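Local coordinates for protein cytochrome P450 (CYP102L1) (Mycobacterium phage Adler, PDB 6N6Q) that is probably a haem-dependent monooxygenase that activates molecular oxygen, being a cytochrome P450 encoded by a bacteriophage, at residues P65-E70 and T356-G361; Q75-N80 and R350-D355; A130-E135 and N174-H179. One frame throughout, in Å; residues are numbered along the deposited sequence.

Interaction 1 of 3, residues P65-E70 and T356-G361; sequences PELIEE and TTIGEG
E70 meets G359 through its carboxylate, with OE1 accepting the backbone N-H of G359 at 2.7 Å from OE1 to N. The donor comes in on the syn side of the carboxylate, 30° above its plane; the bond is short, and its N-H...O angle of 144° leaves it bent. E70 can span the gap because its CG lies anti to the carbonyl carbon (chi1 -75°) and CD continues the chain in an extended line, a reach that suits glutamate, long enough to bring a carboxylate from the helix to a peptide N-H. Its methylene CB rests on CG2 of I358 at 3.9 Å. One helical turn earlier, L67 presents a single methyl to the same corner. CD2 touches G359 N at 3.6 Å and CD1 of I358 at 4.0 Å, so one branch covers both the peptide and the apolar side chain before it. G359 suits this place because it turns the chain at positive phi and, lacking a side chain, lets the leucine methyl approach its CA to 3.6 Å. I358 is the buried member; its beta-branched side chain points toward the helix, CG2 to E70 and CD1 to L67, which suits isoleucine between apolar groups. Further out, L67 and I358 both lean on I49 of the first sheet strand, L67 also touches V62, and I358 touches F365, to which T356 is bonded through its backbone. The contact thus packs the short helix that follows the first two strands of the P450 beta sheet against a two-stranded hairpin beside the main sheet of this fold.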
# COMPACT_ATOMS: atom_id res chain seq x y z
N PRO A 65 -8.73 7.93 19.80
CA PRO A 65 -8.93 9.05 18.85
C PRO A 65 -8.28 10.35 19.28
O PRO A 65 -7.58 10.98 18.47
CB PRO A 65 -10.46 9.15 18.78
CG PRO A 65 -10.96 7.80 19.18
CD PRO A 65 -10.00 7.32 20.22
N GLU A 66 -8.50 10.80 20.52
CA GLU A 66 -7.92 12.06 20.95
C GLU A 66 -6.40 11.96 21.08
O GLU A 66 -5.68 12.92 20.78
CB GLU A 66 -8.53 12.50 22.28
CG GLU A 66 -9.95 13.03 22.19
CD GLU A 66 -10.99 11.93 22.27
OE1 GLU A 66 -10.60 10.75 22.36
OE2 GLU A 66 -12.19 12.25 22.24
N LEU A 67 -5.90 10.81 21.51
CA LEU A 67 -4.45 10.65 21.66
C LEU A 67 -3.76 10.61 20.31
O LEU A 67 -2.69 11.21 20.14
CB LEU A 67 -4.14 9.38 22.46
CG LEU A 67 -4.44 9.42 23.96
CD1 LEU A 67 -4.27 8.05 24.58
CD2 LEU A 67 -3.54 10.43 24.64
N ILE A 68 -4.35 9.91 19.33
CA ILE A 68 -3.70 9.76 18.03
C ILE A 68 -3.57 11.10 17.32
O ILE A 68 -2.52 11.42 16.75
CB ILE A 68 -4.46 8.74 17.17
CG1 ILE A 68 -4.16 7.31 17.64
CG2 ILE A 68 -4.10 8.89 15.70
CD1 ILE A 68 -4.90 6.25 16.87
N GLU A 69 -4.62 11.92 17.35
CA GLU A 69 -4.55 13.22 16.68
C GLU A 69 -3.54 14.15 17.32
O GLU A 69 -3.02 15.04 16.64
CB GLU A 69 -5.94 13.87 16.64
CG GLU A 69 -6.64 13.98 17.97
CD GLU A 69 -8.10 14.38 17.82
OE1 GLU A 69 -8.55 14.55 16.67
OE2 GLU A 69 -8.80 14.51 18.85
N GLU A 70 -3.23 13.96 18.60
CA GLU A 70 -2.10 14.66 19.20
C GLU A 70 -0.78 14.13 18.65
O GLU A 70 0.16 14.90 18.41
CB GLU A 70 -2.13 14.54 20.72
CG GLU A 70 -3.17 15.41 21.40
CD GLU A 70 -3.24 15.16 22.90
OE1 GLU A 70 -3.74 14.08 23.30
OE2 GLU A 70 -2.80 16.03 23.67
N THR A 356 7.64 16.42 24.97
CA THR A 356 6.24 16.83 25.00
C THR A 356 5.44 15.84 25.83
O THR A 356 5.97 14.87 26.38
CB THR A 356 5.65 16.93 23.59
OG1 THR A 356 5.80 15.67 22.91
CG2 THR A 356 6.32 18.03 22.78
N THR A 357 4.14 16.11 25.93
CA THR A 357 3.17 15.24 26.58
C THR A 357 1.91 15.21 25.73
O THR A 357 1.53 16.23 25.15
CB THR A 357 2.82 15.71 28.00
OG1 THR A 357 2.11 16.95 27.93
CG2 THR A 357 4.07 15.90 28.85
N ILE A 358 1.27 14.05 25.65
CA ILE A 358 -0.01 13.95 24.96
C ILE A 358 -1.12 13.83 26.01
O ILE A 358 -0.85 13.86 27.21
CB ILE A 358 -0.04 12.76 23.98
CG1 ILE A 358 0.41 11.48 24.68
CG2 ILE A 358 0.82 13.06 22.76
CD1 ILE A 358 0.33 10.25 23.80
N GLY A 359 -2.36 13.70 25.55
CA GLY A 359 -3.48 13.58 26.47
C GLY A 359 -3.77 14.84 27.26
O GLY A 359 -4.11 15.87 26.68
N GLU A 360 -3.62 14.76 28.58
CA GLU A 360 -3.96 15.85 29.49
C GLU A 360 -2.80 16.15 30.42
O GLU A 360 -2.99 16.45 31.60
CB GLU A 360 -5.22 15.51 30.28
CG GLU A 360 -5.12 14.25 31.15
CD GLU A 360 -5.41 12.97 30.39
OE1 GLU A 360 -6.18 12.14 30.91
OE2 GLU A 360 -4.88 12.80 29.27
N GLY A 361 -1.58 16.09 29.90
CA GLY A 361 -0.39 16.21 30.71
C GLY A 361 0.19 14.89 31.17
O GLY A 361 1.37 14.84 31.54

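Interaction 2 of 3, residues Q75-N80 and R350-D355; sequences QLWEKN and RQAKQD. With HEM (protoporphyrin IX containing Fe), chain E; CAC (cacodylate ion), chain F.
W77, E78 and K79 pair antiparallel with A352, Q351 and R350, the pairing that adds strand 77-79 as an edge strand of the five-stranded P450 sheet. E78 and Q351 are the hydrogen-bonded pair: E78 N gives to Q351 O at 2.9 Å, and Q351 N to E78 O at 2.8 Å. Beyond the strand, K353 N continues the ladder to L76 O at 2.7 Å. The side chains of E78 and Q351 also meet on one face, crossing obliquely. Q351 NE2 donates to E78 OE2 at 2.8 Å on the anti side of the carboxylate, and its OE1 accepts N80 ND2 at 2.8 Å, at a fairly straight 167°. Glutamine suits this middle place, offering a donor and an acceptor from one flat amide. On the other face, A352 CB sits over the six-membered ring of W77, 3.9 Å from its centroid and 10° off the normal, a CH-pi contact that the small methyl permits; W77 also meets F365 edge-to-face. R350 lays its guanidinium over the backbone of E78, while NH1 is held by I71 O. K79, its CG anti to the backbone N (chi1 156°) and its chain bent at chi2, reaches the haem, where NZ donates to propionate O2A at 2.9 Å and to F97 O. An edge strand carrying a lysine to a haem propionate thus ties the P450 sheet to the cofactor site.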
# COMPACT_ATOMS: atom_id res chain seq x y z
N GLN A 75 3.85 19.86 14.37
CA GLN A 75 4.81 20.71 15.07
C GLN A 75 5.57 19.96 16.16
O GLN A 75 6.75 20.24 16.39
CB GLN A 75 4.11 21.93 15.67
CG GLN A 75 3.65 22.96 14.66
CD GLN A 75 2.37 22.56 13.94
OE1 GLN A 75 1.69 21.61 14.35
NE2 GLN A 75 2.04 23.26 12.87
N LEU A 76 4.92 19.01 16.82
CA LEU A 76 5.53 18.29 17.93
C LEU A 76 6.07 16.91 17.55
O LEU A 76 7.09 16.49 18.10
CB LEU A 76 4.53 18.13 19.08
CG LEU A 76 4.03 19.42 19.73
CD1 LEU A 76 3.14 19.11 20.93
CD2 LEU A 76 5.19 20.31 20.14
N TRP A 77 5.41 16.21 16.63
CA TRP A 77 5.81 14.86 16.26
C TRP A 77 6.15 14.80 14.77
O TRP A 77 5.80 15.69 13.99
CB TRP A 77 4.71 13.85 16.59
CG TRP A 77 4.41 13.75 18.05
CD1 TRP A 77 3.69 14.64 18.80
CD2 TRP A 77 4.81 12.70 18.94
NE1 TRP A 77 3.62 14.21 20.11
CE2 TRP A 77 4.30 13.02 20.22
CE3 TRP A 77 5.54 11.52 18.79
CZ2 TRP A 77 4.51 12.21 21.33
CZ3 TRP A 77 5.75 10.72 19.89
CH2 TRP A 77 5.23 11.06 21.15
N GLU A 78 6.84 13.72 14.39
CA GLU A 78 7.25 13.51 13.02
C GLU A 78 7.39 12.01 12.78
O GLU A 78 7.23 11.20 13.70
CB GLU A 78 8.56 14.25 12.72
CG GLU A 78 9.74 13.77 13.54
CD GLU A 78 11.01 14.54 13.24
OE1 GLU A 78 10.91 15.62 12.62
OE2 GLU A 78 12.10 14.06 13.62
N LYS A 79 7.69 11.65 11.54
CA LYS A 79 7.78 10.24 11.17
C LYS A 79 8.95 9.56 11.86
O LYS A 79 10.06 10.10 11.92
CB LYS A 79 7.91 10.08 9.66
CG LYS A 79 8.57 8.76 9.25
CD LYS A 79 8.08 8.25 7.91
CE LYS A 79 8.63 6.86 7.64
NZ LYS A 79 7.97 6.20 6.48
N ASN A 80 8.71 8.37 12.39
CA ASN A 80 9.75 7.51 12.94
C ASN A 80 9.94 6.32 12.01
O ASN A 80 8.97 5.61 11.69
CB ASN A 80 9.39 7.03 14.34
CG ASN A 80 10.41 6.06 14.90
OD1 ASN A 80 10.19 4.84 14.93
ND2 ASN A 80 11.54 6.58 15.35
N ARG A 350 5.59 7.11 14.85
CA ARG A 350 5.88 8.52 15.02
C ARG A 350 6.90 8.70 16.13
O ARG A 350 7.07 7.84 16.99
CB ARG A 350 4.61 9.32 15.34
CG ARG A 350 3.53 9.19 14.28
CD ARG A 350 2.92 10.55 13.96
NE ARG A 350 3.61 11.21 12.87
CZ ARG A 350 3.61 12.53 12.67
NH1 ARG A 350 2.97 13.32 13.51
NH2 ARG A 350 4.26 13.05 11.64
N GLN A 351 7.59 9.84 16.10
CA GLN A 351 8.60 10.16 17.10
C GLN A 351 8.46 11.62 17.50
O GLN A 351 7.97 12.45 16.73
CB GLN A 351 10.02 9.88 16.59
CG GLN A 351 10.46 10.79 15.46
CD GLN A 351 11.80 10.39 14.87
OE1 GLN A 351 12.23 9.25 15.02
NE2 GLN A 351 12.46 11.32 14.20
N ALA A 352 8.88 11.93 18.73
CA ALA A 352 8.70 13.26 19.29
C ALA A 352 9.85 14.17 18.87
O ALA A 352 11.02 13.83 19.07
CB ALA A 352 8.61 13.18 20.82
N LYS A 353 9.50 15.32 18.30
CA LYS A 353 10.53 16.28 17.90
C LYS A 353 11.12 16.99 19.11
O LYS A 353 12.27 17.44 19.07
CB LYS A 353 9.94 17.30 16.92
CG LYS A 353 9.43 16.68 15.63
CD LYS A 353 8.59 17.66 14.83
CE LYS A 353 9.42 18.82 14.31
NZ LYS A 353 8.59 19.79 13.55
N GLN A 354 10.35 17.12 20.19
CA GLN A 354 10.79 17.74 21.43
C GLN A 354 10.26 16.93 22.59
O GLN A 354 9.49 15.98 22.42
CB GLN A 354 10.31 19.19 21.54
CG GLN A 354 10.41 20.00 20.25
CD GLN A 354 9.50 21.21 20.25
OE1 GLN A 354 8.94 21.58 19.21
NE2 GLN A 354 9.33 21.83 21.41
N ASP A 355 10.66 17.31 23.80
CA ASP A 355 10.05 16.75 25.00
C ASP A 355 8.63 17.29 25.11
O ASP A 355 8.43 18.50 25.28
CB ASP A 355 10.86 17.12 26.24
CG ASP A 355 12.32 16.75 26.11
OD1 ASP A 355 12.77 16.48 24.98
OD2 ASP A 355 13.02 16.74 27.15
CHA HEM E . 3.96 6.24 2.42
CHB HEM E . -0.14 3.64 2.63
CHC HEM E . -0.06 3.12 -2.21
CHD HEM E . 4.40 5.06 -2.29
C1A HEM E . 2.83 5.61 2.91
C2A HEM E . 2.37 5.59 4.29
C3A HEM E . 1.25 4.87 4.34
C4A HEM E . 0.94 4.41 3.01
CMA HEM E . 0.43 4.59 5.62
CAA HEM E . 3.06 6.26 5.50
CBA HEM E . 4.11 5.30 6.06
CGA HEM E . 4.69 5.84 7.34
O1A HEM E . 4.18 6.87 7.86
O2A HEM E . 5.65 5.22 7.86
C1B HEM E . -0.51 3.32 1.33
C2B HEM E . -1.76 2.71 0.93
C3B HEM E . -1.74 2.56 -0.41
C4B HEM E . -0.47 3.09 -0.89
CMB HEM E . -2.87 2.32 1.93
CAB HEM E . -2.81 1.97 -1.36
CBB HEM E . -3.98 1.44 -0.98
C1C HEM E . 1.14 3.63 -2.67
C2C HEM E . 1.55 3.74 -4.06
C3C HEM E . 2.78 4.27 -4.10
C4C HEM E . 3.20 4.52 -2.72
CMC HEM E . 0.73 3.32 -5.29
CAC HEM E . 3.54 4.54 -5.41
CBC HEM E . 4.75 5.11 -5.45
C1D HEM E . 4.67 5.56 -1.03
C2D HEM E . 5.88 6.25 -0.61
C3D HEM E . 5.76 6.57 0.68
C4D HEM E . 4.47 6.10 1.14
CMD HEM E . 7.10 6.55 -1.51
CAD HEM E . 6.81 7.32 1.53
CBD HEM E . 6.67 8.82 1.35
CGD HEM E . 7.63 9.55 2.25
O1D HEM E . 8.08 10.67 1.87
O2D HEM E . 7.95 9.02 3.35
NA HEM E . 1.93 4.87 2.16
NB HEM E . 0.25 3.54 0.20
NC HEM E . 2.18 4.11 -1.89
ND HEM E . 3.84 5.49 0.07
FE HEM E . 2.11 4.38 0.15
AS CAC F . 15.71 10.51 11.96
O1 CAC F . 16.40 11.52 10.74
O2 CAC F . 14.21 9.68 11.75
C1 CAC F . 17.05 9.22 12.45
C2 CAC F . 15.62 11.55 13.57

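Interaction 3 of 3, residues A130-E135 and N174-H179; sequences AATVRE and NNLADH
E135 OE2 accepts the backbone N-H of L176 at 2.8 Å from OE2 to N, with an N-H...O angle of 161° and the bond directed at the anti lone pair. The other oxygen, OE1, forms a salt bridge with R166, whose NH2 also donates to N174 O, so R166 of helix 152-169 links helix 119-145 to the loop and would probably favour the ionised carboxylate. E135 reaches across because its CG stands anti to the backbone N (chi1 -177°) and the chain beyond stays extended; glutamate suits the place because its length carries a carboxylate from the helix to a loop peptide while its methylenes pack on L176. CG lies 3.9 Å from L176 CB, the two side chains crossing at about a right angle. L176 then sends its CD1 toward the preceding helical turn, 3.7 Å from T132 O and 4.2 Å from T132 CG2. T132, whose hydroxyl is bonded to R128 O, thus meets the leucine with its carbonyl oxygen and its methyl. The leucine is buried, with L136 and L159 packed against it. Residues N175 to D178 make a type I turn closed by D178 N to N175 O at 2.8 Å, and N175 OD1 adds weak bonds to A177 N and D178 N. Asparagine suits the first position, its short amide folding back on the next peptides. This is a helix-to-loop junction of the P450 helical domain, where helix 119-145 receives the loop after helix 152-169.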
# COMPACT_ATOMS: atom_id res chain seq x y z
N ALA A 130 -5.05 2.17 -17.62
CA ALA A 130 -6.25 1.52 -18.14
C ALA A 130 -5.90 0.40 -19.11
O ALA A 130 -6.58 -0.63 -19.15
CB ALA A 130 -7.16 2.55 -18.81
N ALA A 131 -4.85 0.59 -19.91
CA ALA A 131 -4.42 -0.46 -20.82
C ALA A 131 -3.94 -1.69 -20.07
O ALA A 131 -4.14 -2.82 -20.53
CB ALA A 131 -3.32 0.06 -21.75
N THR A 132 -3.31 -1.49 -18.91
CA THR A 132 -2.83 -2.63 -18.12
C THR A 132 -3.98 -3.38 -17.48
O THR A 132 -3.94 -4.62 -17.38
CB THR A 132 -1.84 -2.14 -17.07
OG1 THR A 132 -0.79 -1.40 -17.71
CG2 THR A 132 -1.22 -3.32 -16.33
N VAL A 133 -5.02 -2.67 -17.05
CA VAL A 133 -6.22 -3.33 -16.54
C VAL A 133 -6.88 -4.15 -17.64
O VAL A 133 -7.35 -5.27 -17.40
CB VAL A 133 -7.19 -2.30 -15.94
CG1 VAL A 133 -8.44 -2.98 -15.42
CG2 VAL A 133 -6.51 -1.51 -14.83
N ARG A 134 -6.91 -3.61 -18.86
CA ARG A 134 -7.45 -4.36 -20.00
C ARG A 134 -6.74 -5.69 -20.17
O ARG A 134 -7.38 -6.71 -20.46
CB ARG A 134 -7.34 -3.52 -21.27
CG ARG A 134 -7.91 -4.20 -22.51
CD ARG A 134 -9.40 -4.41 -22.36
NE ARG A 134 -9.99 -5.16 -23.47
CZ ARG A 134 -10.49 -4.61 -24.57
NH1 ARG A 134 -10.46 -3.29 -24.72
NH2 ARG A 134 -11.02 -5.37 -25.52
N GLU A 135 -5.42 -5.70 -19.99
CA GLU A 135 -4.66 -6.94 -20.12
C GLU A 135 -5.06 -7.97 -19.08
O GLU A 135 -5.08 -9.17 -19.37
CB GLU A 135 -3.16 -6.63 -20.04
CG GLU A 135 -2.25 -7.83 -20.23
CD GLU A 135 -0.79 -7.44 -20.33
OE1 GLU A 135 -0.50 -6.43 -21.00
OE2 GLU A 135 0.06 -8.13 -19.73
N ASN A 174 6.11 -8.54 -16.29
CA ASN A 174 5.36 -9.75 -16.60
C ASN A 174 4.23 -9.43 -17.57
O ASN A 174 3.75 -8.29 -17.63
CB ASN A 174 4.77 -10.40 -15.34
CG ASN A 174 5.81 -11.17 -14.54
OD1 ASN A 174 6.63 -11.89 -15.11
ND2 ASN A 174 5.77 -11.02 -13.23
N ASN A 175 3.83 -10.44 -18.33
CA ASN A 175 2.61 -10.39 -19.13
C ASN A 175 1.50 -11.05 -18.31
O ASN A 175 1.63 -12.21 -17.92
CB ASN A 175 2.81 -11.10 -20.47
CG ASN A 175 1.58 -11.02 -21.35
OD1 ASN A 175 0.74 -11.91 -21.35
ND2 ASN A 175 1.47 -9.94 -22.12
N LEU A 176 0.43 -10.29 -18.05
CA LEU A 176 -0.61 -10.77 -17.14
C LEU A 176 -1.32 -12.00 -17.68
O LEU A 176 -1.81 -12.83 -16.90
CB LEU A 176 -1.61 -9.65 -16.85
CG LEU A 176 -1.01 -8.41 -16.19
CD1 LEU A 176 -2.10 -7.41 -15.85
CD2 LEU A 176 -0.22 -8.79 -14.94
N ALA A 177 -1.39 -12.15 -19.01
CA ALA A 177 -1.96 -13.37 -19.57
C ALA A 177 -1.07 -14.58 -19.31
O ALA A 177 -1.56 -15.71 -19.25
CB ALA A 177 -2.20 -13.20 -21.07
N ASP A 178 0.23 -14.35 -19.16
CA ASP A 178 1.20 -15.41 -18.90
C ASP A 178 1.37 -15.60 -17.40
O ASP A 178 1.07 -14.72 -16.59
CB ASP A 178 2.54 -15.07 -19.56
CG ASP A 178 3.43 -16.28 -19.74
OD1 ASP A 178 3.11 -17.14 -20.58
OD2 ASP A 178 4.46 -16.36 -19.03
N HIS A 179 1.87 -16.78 -17.02
CA HIS A 179 2.08 -17.11 -15.62
C HIS A 179 3.53 -17.41 -15.28
O HIS A 179 3.81 -17.93 -14.19
CB HIS A 179 1.19 -18.28 -15.20
CG HIS A 179 -0.09 -17.86 -14.54
ND1 HIS A 179 -1.18 -17.40 -15.25
CD2 HIS A 179 -0.44 -17.81 -13.23
CE1 HIS A 179 -2.15 -17.09 -14.40
NE2 HIS A 179 -1.72 -17.33 -13.17

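In the fold
Interactions 1 and 2 are neighbours, their centres 12 Å apart, while interaction 3 lies 47 and 43 Å from them, centre to centre, on the opposite side of the chain's centre. Helix 65-71 runs on to strand 77-79, and strand 347-352 to strand 356-357, so the first two contacts are successive joints between the same two lengths of chain, with T356 and I358 packing on L76 and W77. Along the chain, both segments of interaction 3 fall between those lengths. Thus the sheet region is built from an early and a much later part of the chain, beside one haem propionate, while interaction 3 joins a loop to a helix in the helical part, consistent with the two-part P450 architecture.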